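Local coordinates for protein aromatic-L-amino-acid decarboxylase (Catharanthus roseus, PDB 6EEW) that decarboxylates L-tryptophan to tryptamine and L-5-hydroxytryptophan to serotonin as a homodimer that uses pyridoxal 5'-phosphate, at residues P252-A257 and G281-V286. Sequence-based numbering, arbitrary orientation.
Sequences PLFLCA and GIWIHV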
# COMPACT_ATOMS: atom_id res chain seq x y z
N PRO A 252 -29.16 5.81 7.48
CA PRO A 252 -28.38 5.83 6.23
C PRO A 252 -27.05 6.55 6.42
O PRO A 252 -27.01 7.72 6.83
CB PRO A 252 -29.29 6.58 5.25
CG PRO A 252 -30.67 6.53 5.86
CD PRO A 252 -30.43 6.54 7.35
N LEU A 253 -25.97 5.89 6.04
CA LEU A 253 -24.64 6.30 6.43
C LEU A 253 -23.75 6.64 5.25
O LEU A 253 -23.10 7.69 5.25
CB LEU A 253 -24.00 5.15 7.23
CG LEU A 253 -22.59 5.33 7.77
CD1 LEU A 253 -22.57 6.21 9.02
CD2 LEU A 253 -21.98 3.97 8.03
N PHE A 254 -23.72 5.79 4.24
CA PHE A 254 -22.67 5.89 3.24
C PHE A 254 -23.25 5.48 1.91
O PHE A 254 -23.98 4.49 1.82
CB PHE A 254 -21.48 5.00 3.58
CG PHE A 254 -20.29 5.19 2.67
CD1 PHE A 254 -20.10 4.39 1.56
CD2 PHE A 254 -19.35 6.16 2.95
CE1 PHE A 254 -18.98 4.57 0.74
CE2 PHE A 254 -18.22 6.34 2.14
CZ PHE A 254 -18.04 5.54 1.03
N LEU A 255 -22.89 6.25 0.88
CA LEU A 255 -23.31 5.99 -0.48
C LEU A 255 -22.05 6.04 -1.31
O LEU A 255 -21.31 7.03 -1.26
CB LEU A 255 -24.33 7.02 -0.97
CG LEU A 255 -24.49 6.97 -2.49
CD1 LEU A 255 -25.13 5.63 -2.88
CD2 LEU A 255 -25.30 8.18 -3.01
N CYS A 256 -21.80 4.96 -2.04
CA CYS A 256 -20.68 4.88 -2.96
C CYS A 256 -21.26 5.06 -4.35
O CYS A 256 -21.89 4.14 -4.89
CB CYS A 256 -19.96 3.54 -2.83
SG CYS A 256 -18.51 3.39 -3.87
N ALA A 257 -21.06 6.24 -4.93
CA ALA A 257 -21.47 6.52 -6.30
C ALA A 257 -20.29 6.27 -7.23
O ALA A 257 -19.23 6.89 -7.07
CB ALA A 257 -21.98 7.95 -6.42
N GLY A 281 -28.36 13.21 5.10
CA GLY A 281 -27.17 13.12 5.93
C GLY A 281 -26.27 11.95 5.61
O GLY A 281 -25.53 11.50 6.48
N ILE A 282 -26.33 11.46 4.39
CA ILE A 282 -25.52 10.34 3.93
C ILE A 282 -24.19 10.87 3.41
O ILE A 282 -24.16 11.79 2.59
CB ILE A 282 -26.25 9.55 2.84
CG1 ILE A 282 -27.59 9.03 3.39
CG2 ILE A 282 -25.36 8.46 2.27
CD1 ILE A 282 -28.57 8.58 2.33
N TRP A 283 -23.09 10.27 3.86
CA TRP A 283 -21.79 10.57 3.28
C TRP A 283 -21.72 9.98 1.89
O TRP A 283 -21.86 8.76 1.72
CB TRP A 283 -20.68 9.99 4.14
CG TRP A 283 -19.32 10.26 3.60
CD1 TRP A 283 -18.84 9.96 2.35
CD2 TRP A 283 -18.21 10.79 4.33
NE1 TRP A 283 -17.52 10.32 2.25
CE2 TRP A 283 -17.11 10.82 3.45
CE3 TRP A 283 -18.04 11.26 5.64
CZ2 TRP A 283 -15.87 11.31 3.83
CZ3 TRP A 283 -16.81 11.74 6.01
CH2 TRP A 283 -15.75 11.77 5.12
N ILE A 284 -21.48 10.81 0.89
CA ILE A 284 -21.37 10.32 -0.48
C ILE A 284 -19.92 10.38 -0.92
O ILE A 284 -19.26 11.43 -0.84
CB ILE A 284 -22.29 11.10 -1.44
CG1 ILE A 284 -22.14 10.54 -2.86
CG2 ILE A 284 -22.05 12.61 -1.34
CD1 ILE A 284 -23.16 11.10 -3.82
N HIS A 285 -19.42 9.24 -1.38
CA HIS A 285 -18.08 9.12 -1.91
C HIS A 285 -18.20 8.73 -3.36
O HIS A 285 -18.95 7.82 -3.71
CB HIS A 285 -17.24 8.07 -1.15
CG HIS A 285 -15.93 7.79 -1.80
ND1 HIS A 285 -14.79 8.52 -1.53
CD2 HIS A 285 -15.58 6.90 -2.76
CE1 HIS A 285 -13.80 8.08 -2.29
NE2 HIS A 285 -14.25 7.09 -3.04
N VAL A 286 -17.46 9.44 -4.22
CA VAL A 286 -17.45 9.15 -5.64
C VAL A 286 -16.19 8.36 -5.93
O VAL A 286 -15.06 8.85 -5.78
CB VAL A 286 -17.53 10.44 -6.47
CG1 VAL A 286 -17.34 10.12 -7.93
CG2 VAL A 286 -18.90 11.09 -6.24
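Phe254 and Trp283 meet on one face of two neighbouring parallel strands, which helix 270-280 joins into a beta-alpha-beta crossover within the mixed sheet of the large domain of this group II decarboxylase, a fold-type I (aspartate aminotransferase-like) pyridoxal-phosphate enzyme. The Phe254 ring and the five-membered ring of Trp283 have planes 26° apart but are slid past one another, with centroids 5.3 Å apart, and so hardly overlap; the touch is made by Phe254 CE2 against Trp283 CD1 at 3.7 Å. Phe254 CG is anti to the backbone N (chi1 -173°), beside the carbonyl carbon. The far end of its ring reaches the other strand, CZ lying 3.4 Å from His285 CB, and these two side chains run side by side in the same direction. Helix 167-186 covers this aromatic face through Thr174, Ile175 and Ala178. Ser312 OG hydrogen-bonds both Trp283 NE1 and His285 ND1, and Ser314 OG bonds His285 NE2, so the imidazole is held at both nitrogens. An alanine in place of Phe254 would probably open a gap beside Trp283 CD1 and His285 CB, leaving the indole without its aromatic neighbour on the adjacent strand.

On the other face, Leu255 and Ile284 lie alongside each other, Leu255 CD2 against Ile284 CD1 at 3.7 Å, and helix 270-280 covers Ala257, Ile284 and Val286. Just before strand 283-287 begins, Ile282 packs its CG2 on Leu255 CB. Of four backbone hydrogen bonds, His285 N to Leu255 O is the straightest, 172° at the hydrogen, and the same oxygen takes a CA-H...O contact, Ile284 CA lying 3.4 Å from Leu255 O.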